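PDB 3AIZ: DNA polymerase sliding clamp 3 from Sulfolobus tokodaii, which forms part of a ring that encircles DNA and tethers DNA polymerase and other processing proteins to it during replication. Local coordinates for residues 67-71 / 72-76; 100-103 / 104-108. One frame throughout, in Å; residues are numbered along the deposited sequence.

Interaction 1: residues 67-71 / 72-76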
ATOM      1  N   VAL C  67      -9.409  -8.656  46.435  1.00 40.60           N
ATOM      2  CA  VAL C  67     -10.031  -7.437  45.937  1.00 42.86           C
ATOM      3  C   VAL C  67     -10.407  -7.583  44.468  1.00 40.21           C
ATOM      4  O   VAL C  67      -9.541  -7.641  43.596  1.00 44.74           O
ATOM      5  CB  VAL C  67      -9.120  -6.206  46.134  1.00 42.50           C
ATOM      6  CG1 VAL C  67      -7.686  -6.532  45.747  1.00 45.10           C
ATOM      7  CG2 VAL C  67      -9.645  -5.022  45.336  1.00 45.35           C
ATOM      8  N   GLY C  68     -11.705  -7.655  44.200  1.00 41.32           N
ATOM      9  CA  GLY C  68     -12.192  -7.754  42.838  1.00 43.33           C
ATOM     10  C   GLY C  68     -12.291  -6.388  42.192  1.00 39.68           C
ATOM     11  O   GLY C  68     -12.458  -5.382  42.878  1.00 41.01           O
ATOM     12  N   VAL C  69     -12.190  -6.351  40.868  1.00 39.11           N
ATOM     13  CA  VAL C  69     -12.264  -5.093  40.138  1.00 44.21           C
ATOM     14  C   VAL C  69     -12.630  -5.322  38.676  1.00 41.03           C
ATOM     15  O   VAL C  69     -12.164  -6.276  38.055  1.00 44.53           O
ATOM     16  CB  VAL C  69     -10.931  -4.320  40.216  1.00 44.56           C
ATOM     17  CG1 VAL C  69      -9.798  -5.149  39.625  1.00 38.49           C
ATOM     18  CG2 VAL C  69     -11.047  -2.981  39.506  1.00 45.73           C
ATOM     19  N   LYS C  70     -13.476  -4.450  38.133  1.00 41.36           N
ATOM     20  CA  LYS C  70     -13.831  -4.516  36.721  1.00 43.14           C
ATOM     21  C   LYS C  70     -12.563  -4.436  35.876  1.00 43.38           C
ATOM     22  O   LYS C  70     -11.838  -3.443  35.922  1.00 44.22           O
ATOM     23  CB  LYS C  70     -14.788  -3.381  36.353  1.00 43.80           C
ATOM     24  CG  LYS C  70     -15.245  -3.402  34.903  1.00 45.85           C
ATOM     25  CD  LYS C  70     -16.087  -2.181  34.567  1.00 48.31           C
ATOM     26  CE  LYS C  70     -16.495  -2.181  33.101  1.00 55.55           C
ATOM     27  NZ  LYS C  70     -17.207  -0.929  32.718  1.00 59.69           N
ATOM     28  N   LEU C  71     -12.302  -5.486  35.105  1.00 39.19           N
ATOM     29  CA  LEU C  71     -11.045  -5.606  34.374  1.00 39.09           C
ATOM     30  C   LEU C  71     -10.839  -4.511  33.325  1.00 39.04           C
ATOM     31  O   LEU C  71      -9.712  -4.086  33.082  1.00 37.96           O
ATOM     32  CB  LEU C  71     -10.938  -6.989  33.729  1.00 38.34           C
ATOM     33  CG  LEU C  71      -9.564  -7.388  33.188  1.00 37.84           C
ATOM     34  CD1 LEU C  71      -8.519  -7.335  34.289  1.00 34.64           C
ATOM     35  CD2 LEU C  71      -9.621  -8.772  32.572  1.00 40.10           C
ATOM     36  N   GLU C  72     -11.926  -4.057  32.707  1.00 40.03           N
ATOM     37  CA  GLU C  72     -11.833  -3.049  31.653  1.00 46.38           C
ATOM     38  C   GLU C  72     -11.224  -1.738  32.153  1.00 46.32           C
ATOM     39  O   GLU C  72     -10.317  -1.185  31.530  1.00 41.78           O
ATOM     40  CB  GLU C  72     -13.206  -2.782  31.034  1.00 49.71           C
ATOM     41  CG  GLU C  72     -13.183  -1.751  29.916  1.00 54.61           C
ATOM     42  CD  GLU C  72     -14.572  -1.371  29.439  1.00 67.05           C
ATOM     43  OE1 GLU C  72     -15.545  -2.045  29.839  1.00 66.13           O
ATOM     44  OE2 GLU C  72     -14.690  -0.398  28.663  1.00 70.93           O
ATOM     45  N   ASP C  73     -11.733  -1.243  33.276  1.00 44.17           N
ATOM     46  CA  ASP C  73     -11.234  -0.006  33.861  1.00 42.21           C
ATOM     47  C   ASP C  73      -9.792  -0.168  34.321  1.00 41.43           C
ATOM     48  O   ASP C  73      -8.967   0.728  34.140  1.00 43.53           O
ATOM     49  CB  ASP C  73     -12.111   0.417  35.037  1.00 42.90           C
ATOM     50  CG  ASP C  73     -13.526   0.746  34.615  1.00 47.40           C
ATOM     51  OD1 ASP C  73     -13.722   1.118  33.438  1.00 47.72           O
ATOM     52  OD2 ASP C  73     -14.439   0.634  35.459  1.00 48.76           O
ATOM     53  N   PHE C  74      -9.501  -1.318  34.919  1.00 39.37           N
ATOM     54  CA  PHE C  74      -8.164  -1.609  35.418  1.00 39.94           C
ATOM     55  C   PHE C  74      -7.166  -1.716  34.272  1.00 39.66           C
ATOM     56  O   PHE C  74      -6.005  -1.333  34.408  1.00 39.03           O
ATOM     57  CB  PHE C  74      -8.175  -2.903  36.234  1.00 38.13           C
ATOM     58  CG  PHE C  74      -6.848  -3.247  36.846  1.00 35.99           C
ATOM     59  CD1 PHE C  74      -6.302  -2.452  37.838  1.00 38.96           C
ATOM     60  CD2 PHE C  74      -6.154  -4.373  36.440  1.00 35.38           C
ATOM     61  CE1 PHE C  74      -5.082  -2.769  38.408  1.00 40.02           C
ATOM     62  CE2 PHE C  74      -4.936  -4.696  37.006  1.00 36.72           C
ATOM     63  CZ  PHE C  74      -4.399  -3.893  37.991  1.00 37.88           C
ATOM     64  N   THR C  75      -7.627  -2.236  33.140  1.00 38.66           N
ATOM     65  CA  THR C  75      -6.775  -2.384  31.967  1.00 40.73           C
ATOM     66  C   THR C  75      -6.665  -1.068  31.199  1.00 41.75           C
ATOM     67  O   THR C  75      -5.654  -0.802  30.549  1.00 40.59           O
ATOM     68  CB  THR C  75      -7.290  -3.500  31.036  1.00 42.01           C
ATOM     69  OG1 THR C  75      -7.239  -4.756  31.724  1.00 38.17           O
ATOM     70  CG2 THR C  75      -6.439  -3.590  29.782  1.00 45.54           C
ATOM     71  N   ASP C  76      -7.706  -0.244  31.283  1.00 42.68           N
ATOM     72  CA  ASP C  76      -7.693   1.067  30.641  1.00 43.14           C
ATOM     73  C   ASP C  76      -6.558   1.940  31.168  1.00 41.44           C
ATOM     74  O   ASP C  76      -5.988   2.739  30.427  1.00 44.13           O
ATOM     75  CB  ASP C  76      -9.036   1.782  30.823  1.00 45.02           C
ATOM     76  CG  ASP C  76     -10.050   1.406  29.755  1.00 47.57           C
ATOM     77  OD1 ASP C  76      -9.654   0.786  28.746  1.00 50.79           O
ATOM     78  OD2 ASP C  76     -11.243   1.740  29.923  1.00 46.05           O
TER
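Lys70 lies against Glu72 and Asp73 where strand 65-70 passes directly into helix 71-78, a strand-to-helix junction in the N-terminal PCNA domain with Lys70 at the N-cap position. The short strand and helix axes stand 80° apart. From CB, the lysine chain runs straight out, with CG anti to the backbone N (chi1 -178°), and this brings it past both acids. CB passes Asp73 OD2 loosely, and CG lies about as near Glu72 N as that oxygen; CD comes closer, 3.4 Å from Asp73 OD2. One carbon further, CE reaches Glu72 OE1 at 3.4 Å, since the extended glutamate runs alongside in the same direction. The tip completes the approach with a salt bridge, Lys70 NZ to Glu72 OE1 at 3.5 Å, while Asp73 OD1 remains 4.1 Å from NZ and should add to the attraction without pairing. Asp73 OD2 also has a long, weak ion pair with Arg175 of the neighbouring PCNA B subunit.

On the buried side, Leu71 CD1 approaches the edge of the Phe74 ring, whose other neighbours include Phe15, edge-to-face. The backbone begins its helical pattern with a weak bond from Phe74 N to Lys70 O, 3.3 Å. Thr75 then gives Leu71 O two bonds from opposite faces of the carbonyl plane: N at 2.8 Å and, well above the plane, OG1 at 2.9 Å.

Interaction 2: residues 100-103 / 104-108; sequences TLDG and VYERT
Thr100 OG1 and Thr108 OG1 meet at 2.9 Å in a hydrogen bond across a beta hairpin, strands 97-102 and 106-111 of the N-terminal PCNA domain. The two threonines form a non-hydrogen-bonded antiparallel pair, so the hydroxyls supply a polar link where the backbones give none. Next along, Leu101 and Arg107 are a hydrogen-bonded pair: Leu101 N binds Arg107 O at 2.9 Å, and Arg107 N returns the bond to Leu101 O at 3.0 Å. Nearer the turn, a weak bond of 3.4 Å from Gly103 N to Tyr105 O closes the loop.

Asp102 and Glu106 share the sheet face of the threonines. Asp102 OD2 comes to 4.2 Å from Glu106 OE2, a repulsion that the salt bridge from Asp102 OD1 to Lys185 of the neighbouring PCNA B subunit probably offsets in part. That subunit extends the sheet as well, one of its strands pairing antiparallel with residues 106-108, and its Asp149 is hydrogen-bonded to Tyr105 OH.

The opposite face carries Leu101 and Arg107. Arg107 CG sits between the backbone N and the carbonyl carbon (chi1 52°), and from there the extended chain lays its guanidinium across Leu101. Arg107 NH1 forms a salt bridge with Asp85, NH2 lies 3.5 Å above the plane of the Tyr105 ring, offset toward the rim, and Leu101 CB rests over the centre of one guanidinium face, 3.4 Å above its plane.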
ATOM      1  N   THR C 100      -0.855   3.114  41.098  1.00 36.34           N
ATOM      2  CA  THR C 100       0.001   4.291  41.025  1.00 37.22           C
ATOM      3  C   THR C 100       1.099   4.128  39.982  1.00 40.68           C
ATOM      4  O   THR C 100       2.066   3.398  40.198  1.00 43.89           O
ATOM      5  CB  THR C 100       0.650   4.601  42.384  1.00 40.36           C
ATOM      6  OG1 THR C 100      -0.371   4.792  43.370  1.00 45.36           O
ATOM      7  CG2 THR C 100       1.504   5.855  42.293  1.00 35.04           C
ATOM      8  N   LEU C 101       0.944   4.810  38.854  1.00 37.73           N
ATOM      9  CA  LEU C 101       1.961   4.799  37.812  1.00 37.65           C
ATOM     10  C   LEU C 101       3.002   5.877  38.092  1.00 41.36           C
ATOM     11  O   LEU C 101       2.663   7.045  38.283  1.00 43.40           O
ATOM     12  CB  LEU C 101       1.325   5.015  36.439  1.00 35.76           C
ATOM     13  CG  LEU C 101       0.193   4.055  36.078  1.00 36.83           C
ATOM     14  CD1 LEU C 101      -0.250   4.269  34.643  1.00 40.20           C
ATOM     15  CD2 LEU C 101       0.628   2.616  36.293  1.00 42.65           C
ATOM     16  N   ASP C 102       4.269   5.480  38.119  1.00 42.55           N
ATOM     17  CA  ASP C 102       5.348   6.405  38.438  1.00 42.99           C
ATOM     18  C   ASP C 102       6.397   6.431  37.332  1.00 47.97           C
ATOM     19  O   ASP C 102       7.118   5.456  37.122  1.00 50.93           O
ATOM     20  CB  ASP C 102       5.994   6.024  39.771  1.00 49.58           C
ATOM     21  CG  ASP C 102       6.933   7.096  40.294  1.00 55.77           C
ATOM     22  OD1 ASP C 102       7.301   8.002  39.517  1.00 55.87           O
ATOM     23  OD2 ASP C 102       7.305   7.030  41.485  1.00 60.55           O
ATOM     24  N   GLY C 103       6.473   7.557  36.629  1.00 45.64           N
ATOM     25  CA  GLY C 103       7.443   7.735  35.564  1.00 45.65           C
ATOM     26  C   GLY C 103       7.758   9.202  35.352  1.00 44.96           C
ATOM     27  O   GLY C 103       8.227   9.881  36.267  1.00 44.06           O
ATOM     28  N   VAL C 104       7.499   9.694  34.143  1.00 40.52           N
ATOM     29  CA  VAL C 104       7.679  11.109  33.842  1.00 37.45           C
ATOM     30  C   VAL C 104       6.960  11.957  34.886  1.00 40.59           C
ATOM     31  O   VAL C 104       7.469  12.988  35.327  1.00 42.01           O
ATOM     32  CB  VAL C 104       7.138  11.457  32.445  1.00 37.44           C
ATOM     33  CG1 VAL C 104       7.244  12.956  32.194  1.00 39.38           C
ATOM     34  CG2 VAL C 104       7.883  10.672  31.376  1.00 30.16           C
ATOM     35  N   TYR C 105       5.771  11.511  35.274  1.00 39.72           N
ATOM     36  CA  TYR C 105       5.017  12.146  36.346  1.00 38.50           C
ATOM     37  C   TYR C 105       4.290  11.073  37.142  1.00 38.80           C
ATOM     38  O   TYR C 105       4.061   9.973  36.642  1.00 41.38           O
ATOM     39  CB  TYR C 105       4.022  13.161  35.780  1.00 35.95           C
ATOM     40  CG  TYR C 105       2.924  12.547  34.944  1.00 36.12           C
ATOM     41  CD1 TYR C 105       3.193  12.016  33.690  1.00 36.90           C
ATOM     42  CD2 TYR C 105       1.615  12.506  35.404  1.00 34.04           C
ATOM     43  CE1 TYR C 105       2.192  11.458  32.923  1.00 34.33           C
ATOM     44  CE2 TYR C 105       0.607  11.951  34.641  1.00 32.90           C
ATOM     45  CZ  TYR C 105       0.901  11.428  33.402  1.00 33.26           C
ATOM     46  OH  TYR C 105      -0.097  10.873  32.637  1.00 33.80           O
ATOM     47  N   GLU C 106       3.935  11.386  38.382  1.00 39.12           N
ATOM     48  CA  GLU C 106       3.257  10.420  39.238  1.00 40.09           C
ATOM     49  C   GLU C 106       1.743  10.593  39.167  1.00 38.73           C
ATOM     50  O   GLU C 106       1.235  11.713  39.183  1.00 36.41           O
ATOM     51  CB  GLU C 106       3.744  10.543  40.682  1.00 43.03           C
ATOM     52  CG  GLU C 106       3.321   9.391  41.575  1.00 45.17           C
ATOM     53  CD  GLU C 106       3.892   9.501  42.975  1.00 55.57           C
ATOM     54  OE1 GLU C 106       4.177  10.638  43.410  1.00 57.16           O
ATOM     55  OE2 GLU C 106       4.054   8.453  43.637  1.00 53.25           O
ATOM     56  N   ARG C 107       1.029   9.477  39.086  1.00 38.62           N
ATOM     57  CA  ARG C 107      -0.421   9.503  38.938  1.00 38.00           C
ATOM     58  C   ARG C 107      -1.057   8.290  39.611  1.00 35.43           C
ATOM     59  O   ARG C 107      -0.520   7.185  39.550  1.00 34.46           O
ATOM     60  CB  ARG C 107      -0.794   9.545  37.456  1.00 35.85           C
ATOM     61  CG  ARG C 107      -0.120   8.462  36.625  1.00 37.02           C
ATOM     62  CD  ARG C 107      -0.241   8.742  35.138  1.00 38.72           C
ATOM     63  NE  ARG C 107       0.425   7.726  34.326  1.00 39.37           N
ATOM     64  CZ  ARG C 107       1.744   7.627  34.187  1.00 37.13           C
ATOM     65  NH1 ARG C 107       2.264   6.675  33.426  1.00 38.04           N
ATOM     66  NH2 ARG C 107       2.544   8.474  34.815  1.00 38.58           N
ATOM     67  N   THR C 108      -2.203   8.501  40.251  1.00 35.28           N
ATOM     68  CA  THR C 108      -2.882   7.426  40.966  1.00 32.75           C
ATOM     69  C   THR C 108      -4.353   7.294  40.584  1.00 32.86           C
ATOM     70  O   THR C 108      -5.146   8.215  40.787  1.00 31.37           O
ATOM     71  CB  THR C 108      -2.777   7.606  42.492  1.00 34.05           C
ATOM     72  OG1 THR C 108      -1.417   7.424  42.904  1.00 36.29           O
ATOM     73  CG2 THR C 108      -3.656   6.591  43.209  1.00 34.42           C
TER

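Interactions 1 and 2 follow each other along the chain and belong to the same N-terminal domain, their centres 18 Å apart and their nearest atoms about 7 Å apart without touching. Phe111 bridges the gap: it lies further along strand 106-111, the second strand of the hairpin, and packs on Val69, Asp73 and Phe74 of the junction. Both contacts also face the PCNA B subunit, though unequally. The hairpin joins it through strand pairing and charged side chains, whereas residues 72-76 contribute the packing of Asp76 on its Leu152 and the weak Asp73 ion pair. A sulfate ion, probably from the crystallisation liquor, lies about 5 Å from the Thr75 side chain.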